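Local coordinates for protein endonuclease 8-like L720 (PDB 4MB7) that is a viral member of the endonuclease VIII-like family, with a helix-two-turn-helix domain and a bound zinc ion, at residues Val1-Ile6 and Asp140-Arg145; Glu165-Phe170 and Pro206-Leu211; Ala188-Lys193 and Cys247-Lys252; Asp220-Ser225 and Gly236-Ile241. All blocks are in the same frame, centred on the assembly; numbering follows the deposited sequence.

Contact 1 (Val1-Ile6 and Asp140-Arg145); sequences VEAPRI and DLSNNR. With SO4 (sulfate ion), chain C.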
# COMPACT_ATOMS: atom_id res chain seq x y z
N VAL A 1 2.11 -6.64 -1.75
CA VAL A 1 2.61 -5.34 -2.17
C VAL A 1 2.46 -4.30 -1.05
O VAL A 1 1.36 -4.09 -0.53
CB VAL A 1 1.91 -4.83 -3.44
CG1 VAL A 1 2.37 -3.43 -3.78
CG2 VAL A 1 2.18 -5.79 -4.60
N GLU A 2 3.57 -3.67 -0.69
CA GLU A 2 3.60 -2.70 0.40
C GLU A 2 4.42 -1.49 -0.03
O GLU A 2 5.01 -1.48 -1.10
CB GLU A 2 4.24 -3.33 1.63
CG GLU A 2 5.66 -3.82 1.37
CD GLU A 2 6.40 -4.21 2.63
OE1 GLU A 2 5.80 -4.20 3.72
OE2 GLU A 2 7.61 -4.52 2.53
N ALA A 3 4.45 -0.46 0.82
CA ALA A 3 5.27 0.72 0.55
C ALA A 3 6.73 0.31 0.38
O ALA A 3 7.20 -0.61 1.04
CB ALA A 3 5.12 1.73 1.67
N PRO A 4 7.46 1.00 -0.52
CA PRO A 4 7.01 2.12 -1.35
C PRO A 4 6.60 1.69 -2.76
O PRO A 4 6.63 2.51 -3.66
CB PRO A 4 8.26 2.99 -1.43
CG PRO A 4 9.37 1.98 -1.48
CD PRO A 4 8.92 0.80 -0.64
N ARG A 5 6.24 0.42 -2.93
CA ARG A 5 5.86 -0.09 -4.25
C ARG A 5 4.59 0.57 -4.79
O ARG A 5 4.44 0.74 -6.01
CB ARG A 5 5.70 -1.61 -4.22
CG ARG A 5 5.32 -2.25 -5.55
CD ARG A 5 6.29 -1.87 -6.66
NE ARG A 5 7.69 -2.11 -6.29
CZ ARG A 5 8.71 -2.05 -7.14
NH1 ARG A 5 8.49 -1.75 -8.41
NH2 ARG A 5 9.94 -2.29 -6.71
N ILE A 6 3.69 0.96 -3.90
CA ILE A 6 2.47 1.66 -4.31
C ILE A 6 2.81 3.03 -4.90
O ILE A 6 2.31 3.40 -5.96
CB ILE A 6 1.47 1.81 -3.15
CG1 ILE A 6 0.95 0.44 -2.70
CG2 ILE A 6 0.30 2.68 -3.56
CD1 ILE A 6 1.67 -0.13 -1.51
N ASP A 140 0.64 8.14 5.47
CA ASP A 140 1.41 7.22 4.65
C ASP A 140 2.88 7.63 4.68
O ASP A 140 3.25 8.69 4.17
CB ASP A 140 0.88 7.24 3.21
CG ASP A 140 1.51 6.17 2.32
OD1 ASP A 140 2.68 5.78 2.54
OD2 ASP A 140 0.82 5.71 1.38
N LEU A 141 3.71 6.78 5.27
CA LEU A 141 5.14 7.07 5.44
C LEU A 141 5.89 7.27 4.13
O LEU A 141 6.95 7.90 4.11
CB LEU A 141 5.80 5.97 6.27
CG LEU A 141 5.38 5.89 7.74
CD1 LEU A 141 5.84 4.58 8.35
CD2 LEU A 141 5.94 7.07 8.51
N SER A 142 5.36 6.73 3.03
CA SER A 142 6.02 6.84 1.74
C SER A 142 5.44 7.96 0.88
O SER A 142 5.97 8.26 -0.19
CB SER A 142 5.94 5.52 0.98
OG SER A 142 4.63 5.30 0.48
N ASN A 143 4.35 8.56 1.33
CA ASN A 143 3.65 9.57 0.55
C ASN A 143 4.26 10.96 0.73
O ASN A 143 4.63 11.35 1.83
CB ASN A 143 2.17 9.60 0.92
CG ASN A 143 1.31 10.27 -0.12
OD1 ASN A 143 1.36 11.49 -0.30
ND2 ASN A 143 0.49 9.48 -0.82
N ASN A 144 4.35 11.72 -0.36
CA ASN A 144 4.89 13.07 -0.31
C ASN A 144 4.02 14.03 0.51
O ASN A 144 4.45 15.13 0.86
CB ASN A 144 5.11 13.63 -1.71
CG ASN A 144 6.37 13.08 -2.36
OD1 ASN A 144 7.40 12.92 -1.70
ND2 ASN A 144 6.30 12.78 -3.65
N ARG A 145 2.79 13.63 0.80
CA ARG A 145 1.91 14.44 1.63
C ARG A 145 1.99 14.05 3.10
O ARG A 145 1.20 14.54 3.92
CB ARG A 145 0.46 14.36 1.13
CG ARG A 145 0.21 15.12 -0.16
CD ARG A 145 -1.27 15.32 -0.41
S SO4 C . 11.75 -2.40 -10.62
O1 SO4 C . 12.97 -1.81 -11.20
O2 SO4 C . 11.47 -3.66 -11.33
O3 SO4 C . 11.99 -2.69 -9.19
O4 SO4 C . 10.61 -1.49 -10.80
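Pro4 and Ser142 set the spacing, their CA atoms 5.7 Å apart where the chain just before helix 5-13 meets a type I beta turn, Asp140 to Asn143, closed by Asn143 N to Asp140 O at 3.0 Å. A cis peptide joins Ala3 to Pro4, the N-cap residue of the helix. No hydrogen bond crosses; the touching is van der Waals contact of Ala3 and Pro4 with the CB and OG of Ser142. Ala3 CB points at the serine and lies 3.8 Å from Ser142 OG, while Pro4 CB sits 4.2 Å from Ser142 CB, so two neighbouring residues press on one small side chain from the same side. With OG turned between its own N and carbonyl carbon (chi1 74°), Ser142 can fold back onto Asp140. There OD1 takes two bonds from the same face of its carboxylate: Ser142 OG at 2.9 Å on the syn side, 34° out of plane, and Ser142 N at 2.9 Å on the anti side, 27° out. The second closes an Asx turn. Asp140 OD2 meets Gly48 N, and Arg7 NH1 binds Ser142 O. On the far flank Arg5, its chain bent twice, offers its guanidinium edge to a sulfate ion, NH1 to O4 and NH2 to O3, both at 3.2 Å; Arg229 and Lys12 also bond to this sulfate, probably from the crystallisation liquor. Such a buried junction, with Phe46 of strand 40-47 packed on Ser142 and Leu222 of helix 205-230 on Pro4, fits the seam between the strand-rich and helical parts of the endonuclease VIII-like fold.

Contact 2 (Glu165-Phe170 and Pro206-Leu211); sequences EIITDF and PMFDCL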
# COMPACT_ATOMS: atom_id res chain seq x y z
N GLU A 165 -3.30 -5.31 22.02
CA GLU A 165 -2.84 -6.22 20.97
C GLU A 165 -1.32 -6.21 20.82
O GLU A 165 -0.64 -5.28 21.28
CB GLU A 165 -3.51 -5.90 19.63
CG GLU A 165 -3.19 -4.53 19.06
CD GLU A 165 -3.83 -4.31 17.71
OE1 GLU A 165 -4.60 -5.19 17.26
OE2 GLU A 165 -3.57 -3.26 17.08
N ILE A 166 -0.78 -7.25 20.19
CA ILE A 166 0.66 -7.35 19.97
C ILE A 166 1.12 -6.33 18.94
O ILE A 166 0.33 -5.85 18.13
CB ILE A 166 1.07 -8.76 19.53
CG1 ILE A 166 0.48 -9.10 18.16
CG2 ILE A 166 0.65 -9.79 20.57
CD1 ILE A 166 1.06 -10.35 17.55
N ILE A 167 2.41 -6.01 18.96
CA ILE A 167 2.96 -4.95 18.12
C ILE A 167 2.85 -5.23 16.62
O ILE A 167 2.59 -4.32 15.84
CB ILE A 167 4.43 -4.60 18.51
CG1 ILE A 167 4.93 -3.39 17.72
CG2 ILE A 167 5.35 -5.80 18.33
CD1 ILE A 167 4.10 -2.15 17.91
N THR A 168 3.02 -6.49 16.23
CA THR A 168 2.89 -6.88 14.82
C THR A 168 1.51 -6.55 14.27
O THR A 168 1.38 -6.03 13.16
CB THR A 168 3.21 -8.38 14.60
OG1 THR A 168 4.62 -8.59 14.68
CG2 THR A 168 2.71 -8.84 13.24
N ASP A 169 0.47 -6.83 15.05
CA ASP A 169 -0.90 -6.53 14.68
C ASP A 169 -1.10 -5.04 14.50
O ASP A 169 -1.76 -4.61 13.58
CB ASP A 169 -1.88 -7.04 15.73
CG ASP A 169 -2.27 -8.49 15.53
OD1 ASP A 169 -1.86 -9.10 14.52
OD2 ASP A 169 -2.99 -9.03 16.39
N PHE A 170 -0.52 -4.26 15.40
CA PHE A 170 -0.67 -2.81 15.37
C PHE A 170 0.08 -2.18 14.20
O PHE A 170 -0.40 -1.22 13.59
CB PHE A 170 -0.22 -2.19 16.70
CG PHE A 170 -0.47 -0.71 16.79
CD1 PHE A 170 -1.75 -0.20 16.64
CD2 PHE A 170 0.57 0.17 17.04
CE1 PHE A 170 -1.98 1.16 16.73
CE2 PHE A 170 0.35 1.53 17.13
CZ PHE A 170 -0.93 2.03 16.98
N PRO A 206 10.49 6.18 23.78
CA PRO A 206 11.60 6.20 22.82
C PRO A 206 11.55 5.06 21.80
O PRO A 206 12.10 5.21 20.71
CB PRO A 206 12.84 6.05 23.71
CG PRO A 206 12.34 5.41 24.95
CD PRO A 206 10.97 5.96 25.16
N MET A 207 10.90 3.95 22.14
CA MET A 207 10.89 2.80 21.25
C MET A 207 9.81 2.87 20.16
O MET A 207 9.98 2.29 19.09
CB MET A 207 10.79 1.49 22.03
CG MET A 207 12.04 1.16 22.83
SD MET A 207 13.55 1.37 21.86
CE MET A 207 13.33 0.12 20.61
N PHE A 208 8.69 3.50 20.45
CA PHE A 208 7.73 3.79 19.40
C PHE A 208 8.28 4.79 18.40
O PHE A 208 8.06 4.68 17.20
CB PHE A 208 6.38 4.23 19.95
CG PHE A 208 5.33 3.18 19.81
CD1 PHE A 208 4.86 2.83 18.57
CD2 PHE A 208 4.85 2.52 20.91
CE1 PHE A 208 3.90 1.85 18.43
CE2 PHE A 208 3.89 1.54 20.79
CZ PHE A 208 3.42 1.20 19.54
N ASP A 209 8.99 5.78 18.91
CA ASP A 209 9.66 6.74 18.04
C ASP A 209 10.72 5.99 17.24
O ASP A 209 10.91 6.26 16.05
CB ASP A 209 10.31 7.84 18.88
CG ASP A 209 11.02 8.88 18.02
OD1 ASP A 209 10.34 9.79 17.51
OD2 ASP A 209 12.25 8.78 17.87
N CYS A 210 11.37 5.04 17.89
CA CYS A 210 12.39 4.21 17.25
C CYS A 210 11.80 3.39 16.10
O CYS A 210 12.40 3.30 15.03
CB CYS A 210 13.04 3.29 18.28
SG CYS A 210 14.56 2.50 17.73
N LEU A 211 10.63 2.81 16.34
CA LEU A 211 9.94 2.01 15.32
C LEU A 211 9.56 2.83 14.09
O LEU A 211 9.73 2.38 12.95
CB LEU A 211 8.69 1.36 15.90
CG LEU A 211 8.86 -0.02 16.53
CD1 LEU A 211 7.53 -0.53 17.08
CD2 LEU A 211 9.42 -1.00 15.51
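Phe170 and Phe208 meet rim to rim, neither ring lying over the face of the other. Phe208 CE1 comes up in the plane of the Phe170 ring, at its edge, 3.8 Å from CE2. The planes stand at 82° and the centroids are 6.0 Å apart, but with no ring over a face the pair is not a T-shaped stack. Outside the two segments, Phe170 does make an edge-to-face pair with Phe177, and Ile159 of helix 148-161 touches both Phe170 and Phe208. Next to the ring pair come the aliphatic residues. Ile167 approaches Phe208 from the opposite direction and sets CD1 3.8 Å from CZ of that ring. The same methyl meets Leu211 CD1 tip to tip at 3.9 Å, so one isoleucine terminus is shared by both residues of the partner helix, which lie three positions apart and hence on one side of it. Ile167 reaches across because CG1 is anti to the backbone N (chi1 -174°). Phe208 differs: its chi1 of -107° is well away from a staggered value, which suggests some strain accepted to bring the far end of the ring inward, although its CB leaves the helix obliquely to the contact. All four residues are buried, and no polar atom takes part. Leu189 of helix 182-191 packs on Ile167 and Leu211, extending the apolar patch to a third helix. The whole is ordinary helix-to-helix packing, joining the start of helix 167-171 to the early turns of helix 205-230 within the core of the helix-two-turn-helix domain.

Contact 3 (Ala188-Lys193 and Cys247-Lys252); sequences ALYDCK and CPLGHK. With ZN (zinc ion), chain B.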
# COMPACT_ATOMS: atom_id res chain seq x y z
N ALA A 188 11.51 -3.85 10.67
CA ALA A 188 11.58 -2.74 11.61
C ALA A 188 11.70 -3.25 13.04
O ALA A 188 12.46 -2.70 13.84
CB ALA A 188 10.37 -1.85 11.46
N LEU A 189 10.95 -4.29 13.36
CA LEU A 189 10.96 -4.86 14.70
C LEU A 189 12.33 -5.44 15.06
O LEU A 189 12.78 -5.32 16.20
CB LEU A 189 9.87 -5.92 14.85
CG LEU A 189 8.46 -5.36 15.06
CD1 LEU A 189 7.42 -6.47 15.04
CD2 LEU A 189 8.38 -4.58 16.37
N TYR A 190 13.00 -6.05 14.08
CA TYR A 190 14.35 -6.54 14.32
C TYR A 190 15.34 -5.39 14.47
O TYR A 190 16.24 -5.44 15.31
CB TYR A 190 14.83 -7.47 13.19
CG TYR A 190 16.27 -7.86 13.37
CD1 TYR A 190 16.64 -8.80 14.33
CD2 TYR A 190 17.28 -7.27 12.61
CE1 TYR A 190 17.96 -9.15 14.52
CE2 TYR A 190 18.60 -7.62 12.79
CZ TYR A 190 18.94 -8.56 13.75
OH TYR A 190 20.25 -8.92 13.94
N ASP A 191 15.17 -4.36 13.65
CA ASP A 191 16.04 -3.19 13.67
C ASP A 191 15.99 -2.50 15.03
O ASP A 191 16.97 -1.88 15.46
CB ASP A 191 15.63 -2.22 12.56
CG ASP A 191 16.69 -1.18 12.27
OD1 ASP A 191 17.88 -1.44 12.52
OD2 ASP A 191 16.32 -0.09 11.77
N CYS A 192 14.85 -2.60 15.70
CA CYS A 192 14.65 -1.95 16.99
C CYS A 192 14.70 -2.93 18.16
O CYS A 192 14.41 -2.55 19.29
CB CYS A 192 13.31 -1.20 17.00
SG CYS A 192 13.15 0.05 15.70
N LYS A 193 15.07 -4.17 17.87
CA LYS A 193 15.21 -5.21 18.90
C LYS A 193 13.95 -5.39 19.74
O LYS A 193 14.02 -5.54 20.95
CB LYS A 193 16.42 -4.91 19.80
CG LYS A 193 17.76 -5.04 19.09
CD LYS A 193 18.89 -4.40 19.89
CE LYS A 193 19.00 -5.02 21.28
NZ LYS A 193 19.30 -6.48 21.24
N CYS A 247 19.99 -14.76 11.99
CA CYS A 247 20.08 -13.31 12.09
C CYS A 247 21.51 -12.90 11.74
O CYS A 247 22.41 -13.74 11.80
CB CYS A 247 19.70 -12.84 13.50
SG CYS A 247 21.06 -12.78 14.68
N PRO A 248 21.72 -11.63 11.36
CA PRO A 248 23.07 -11.23 10.94
C PRO A 248 24.14 -11.35 12.04
O PRO A 248 25.32 -11.24 11.74
CB PRO A 248 22.89 -9.77 10.51
CG PRO A 248 21.61 -9.33 11.13
CD PRO A 248 20.75 -10.55 11.18
N LEU A 249 23.72 -11.57 13.28
CA LEU A 249 24.67 -11.82 14.36
C LEU A 249 25.04 -13.30 14.45
O LEU A 249 26.09 -13.66 14.98
CB LEU A 249 24.13 -11.32 15.71
CG LEU A 249 24.09 -9.81 15.91
CD1 LEU A 249 23.69 -9.46 17.33
CD2 LEU A 249 25.43 -9.19 15.55
N GLY A 250 24.17 -14.15 13.91
CA GLY A 250 24.43 -15.57 13.85
C GLY A 250 23.48 -16.43 14.66
O GLY A 250 23.66 -17.65 14.75
N HIS A 251 22.47 -15.82 15.25
CA HIS A 251 21.50 -16.55 16.06
C HIS A 251 20.49 -17.27 15.18
O HIS A 251 20.19 -16.84 14.07
CB HIS A 251 20.76 -15.61 17.00
CG HIS A 251 21.66 -14.69 17.77
ND1 HIS A 251 21.35 -13.36 17.99
CD2 HIS A 251 22.85 -14.90 18.37
CE1 HIS A 251 22.32 -12.80 18.68
NE2 HIS A 251 23.24 -13.71 18.93
N LYS A 252 19.95 -18.38 15.69
CA LYS A 252 18.90 -19.11 15.00
C LYS A 252 17.57 -18.40 15.20
O LYS A 252 17.23 -18.01 16.32
CB LYS A 252 18.81 -20.55 15.51
CG LYS A 252 17.75 -21.39 14.83
ZN ZN B . 20.08 -12.48 16.67
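This is a small, partly buried packing contact without a hydrogen bond across it, in which Tyr190 near the end of helix 182-191 presses its phenol against Pro248 in the zinc-binding turn. The hydroxyl end does most of the touching: OH lies 3.1 Å from Pro248 CG and 3.2 Å from CD, a tight fit for an oxygen against ring carbons, and Tyr190 CZ is 3.7 Å from CD. Cys247 CB flanks the same end, 4.0 Å from OH. With CG anti to the backbone N (chi1 174°), the tyrosine is thrown straight off the helix toward the turn. That turn is type I, Cys247 to Gly250, and is shaped round the cysteine sulfur. Cys247 SG binds the zinc ion at 2.2 Å and accepts from His251 N at 3.4 Å (N-H...S angle 153°), with a weak bond from Leu249 N besides; such N-H groups probably spread the negative charge of a zinc-bound thiolate. His251 ND1 supplies a second ligand at 2.0 Å, and its ring carries Leu249 CB above one face, 3.7 Å from the plane and shifted to the rim. Cys268 and Cys271 complete the site of three cysteines and one histidine. On the helix side, a Schellman motif with Lys193 as the C-prime residue of positive phi ends the helix, and Lys193 NZ reaches Cys271 O, a further link to the metal site. Helix 182-191 is backed by helix 205-230 through Ala188 and Cys192 and by helix 167-171 through Leu189, while its Tyr190 faces the zinc turn that leads into strands 254-258 and 263-267.

Contact 4 (Asp220-Ser225 and Gly236-Ile241); sequences DLLYES and GPILRI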
# COMPACT_ATOMS: atom_id res chain seq x y z
N ASP A 220 12.75 4.22 2.78
CA ASP A 220 13.70 5.03 2.03
C ASP A 220 14.71 4.17 1.29
O ASP A 220 15.05 4.44 0.13
CB ASP A 220 14.45 5.99 2.97
CG ASP A 220 13.57 7.11 3.49
OD1 ASP A 220 12.52 7.40 2.87
OD2 ASP A 220 13.94 7.70 4.52
N LEU A 221 15.20 3.13 1.96
CA LEU A 221 16.17 2.21 1.37
C LEU A 221 15.57 1.45 0.20
O LEU A 221 16.21 1.29 -0.84
CB LEU A 221 16.70 1.23 2.42
CG LEU A 221 17.63 1.79 3.49
CD1 LEU A 221 17.96 0.72 4.53
CD2 LEU A 221 18.91 2.33 2.86
N LEU A 222 14.34 0.98 0.37
CA LEU A 222 13.63 0.28 -0.69
C LEU A 222 13.40 1.19 -1.89
O LEU A 222 13.52 0.76 -3.04
CB LEU A 222 12.30 -0.27 -0.19
CG LEU A 222 12.38 -1.52 0.70
CD1 LEU A 222 11.06 -1.75 1.42
CD2 LEU A 222 12.74 -2.74 -0.14
N TYR A 223 13.08 2.45 -1.62
CA TYR A 223 12.86 3.41 -2.70
C TYR A 223 14.16 3.75 -3.41
O TYR A 223 14.20 3.88 -4.63
CB TYR A 223 12.20 4.68 -2.18
CG TYR A 223 11.78 5.63 -3.28
CD1 TYR A 223 10.67 5.35 -4.07
CD2 TYR A 223 12.48 6.80 -3.53
CE1 TYR A 223 10.28 6.21 -5.08
CE2 TYR A 223 12.10 7.66 -4.53
CZ TYR A 223 11.00 7.36 -5.31
OH TYR A 223 10.61 8.22 -6.31
N GLU A 224 15.24 3.89 -2.64
CA GLU A 224 16.55 4.17 -3.19
C GLU A 224 17.04 3.01 -4.06
O GLU A 224 17.70 3.22 -5.07
CB GLU A 224 17.56 4.47 -2.07
CG GLU A 224 18.96 4.82 -2.55
CD GLU A 224 19.05 6.22 -3.16
OE1 GLU A 224 18.03 6.94 -3.18
OE2 GLU A 224 20.15 6.59 -3.61
N SER A 225 16.71 1.79 -3.65
CA SER A 225 17.07 0.60 -4.40
C SER A 225 16.40 0.61 -5.77
O SER A 225 16.99 0.18 -6.77
CB SER A 225 16.69 -0.66 -3.64
OG SER A 225 15.28 -0.80 -3.56
N GLY A 236 22.18 -3.25 -3.77
CA GLY A 236 22.65 -4.25 -2.82
C GLY A 236 21.56 -4.68 -1.86
O GLY A 236 20.53 -4.03 -1.77
N PRO A 237 21.79 -5.79 -1.14
CA PRO A 237 20.78 -6.33 -0.22
C PRO A 237 20.52 -5.39 0.95
O PRO A 237 21.43 -4.68 1.39
CB PRO A 237 21.43 -7.63 0.28
CG PRO A 237 22.89 -7.42 0.10
CD PRO A 237 23.03 -6.58 -1.13
N ILE A 238 19.28 -5.37 1.44
CA ILE A 238 18.92 -4.51 2.57
C ILE A 238 18.10 -5.26 3.62
O ILE A 238 17.95 -4.79 4.75
CB ILE A 238 18.11 -3.28 2.12
CG1 ILE A 238 16.75 -3.71 1.56
CG2 ILE A 238 18.89 -2.45 1.11
CD1 ILE A 238 15.62 -2.82 1.99
N LEU A 239 17.57 -6.42 3.25
CA LEU A 239 16.78 -7.23 4.18
C LEU A 239 17.68 -7.95 5.18
O LEU A 239 18.71 -8.51 4.80
CB LEU A 239 15.92 -8.24 3.42
CG LEU A 239 14.92 -7.65 2.42
CD1 LEU A 239 14.10 -8.76 1.77
CD2 LEU A 239 14.00 -6.64 3.10
N ARG A 240 17.30 -7.94 6.45
CA ARG A 240 18.15 -8.47 7.51
C ARG A 240 17.52 -9.64 8.26
O ARG A 240 18.23 -10.45 8.86
CB ARG A 240 18.54 -7.36 8.49
CG ARG A 240 19.45 -6.30 7.89
CD ARG A 240 19.42 -5.01 8.70
NE ARG A 240 19.95 -5.19 10.05
CZ ARG A 240 19.79 -4.31 11.04
NH1 ARG A 240 19.10 -3.20 10.83
NH2 ARG A 240 20.31 -4.55 12.23
N ILE A 241 16.19 -9.74 8.25
CA ILE A 241 15.52 -10.78 9.02
C ILE A 241 14.43 -11.51 8.23
O ILE A 241 14.00 -12.59 8.62
CB ILE A 241 14.91 -10.20 10.33
CG1 ILE A 241 14.74 -11.30 11.38
CG2 ILE A 241 13.59 -9.49 10.05
CD1 ILE A 241 16.05 -11.94 11.81
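Apolar packing carries this contact, centred on one methyl of Ile238. CD1 sits 3.6 Å from Leu222 CD2 and 3.7 Å from Leu222 CG, and it also approaches Leu221 CB at 4.2 Å, so it rests in the notch between two consecutive leucines of helix 205-230. Ile238 and Leu222 cross at about a right angle, the isoleucine tip meeting the CG-CD2 branch of the leucine. The CB of Ile238 points at the helix, but CG1 lies between the backbone N and the carbonyl carbon (chi1 66°), and a chi2 of 138° is well off a staggered value, suggesting a slightly strained fit. In Leu222 CG lies beside the backbone N, and the end of the side chain comes nearer Ile238 than the direction of its CB suggests, with CD2 as the touching branch. Hydrogen bonding is internal to the helix: Glu224 N to Asp220 O at 2.8 Å and Ser225 N to Leu221 O at 2.9 Å keep the leucines on a regular turn, and none links the two segments. Outside the pair, segment 236-241 is held on helix 182-191: Arg240 N and Ile241 N are gripped by the two carboxylate oxygens of Glu187. Leu239 adds apolar packing on Ile183 of the same helix. Tyr223 faces away from the isoleucine, bonding Glu11 through OH and forming a cation-pi pair with Arg7. The arrangement is plain surface packing, in which the irregular connection from helix 205-230 toward the zinc-binding part turns back past that helix and touches it at Ile238, at the flank of the helix-two-turn-helix domain.

How the contacts relate
Contact 1 comes first along the chain and stands in series with the others, while contacts 2 and 3 interleave and contact 4 falls between the two segments of contact 3. Helix 205-230 threads through contacts 2 and 4, whose centres are about 21 Å apart. Contacts 1 and 4 touch, for instance through Pro4 and Tyr223, with centres about 14 Å apart. Helix 182-191 links contact 3 to its neighbours: Cys192 meets Met207 and Cys210 of contact 2, and Asp191 forms a salt bridge to Arg240 of contact 4. Contacts 1 and 3 are the farthest apart, with centres about 24 Å from each other, so the set runs from the N-terminal junction through the helical domain to the zinc site.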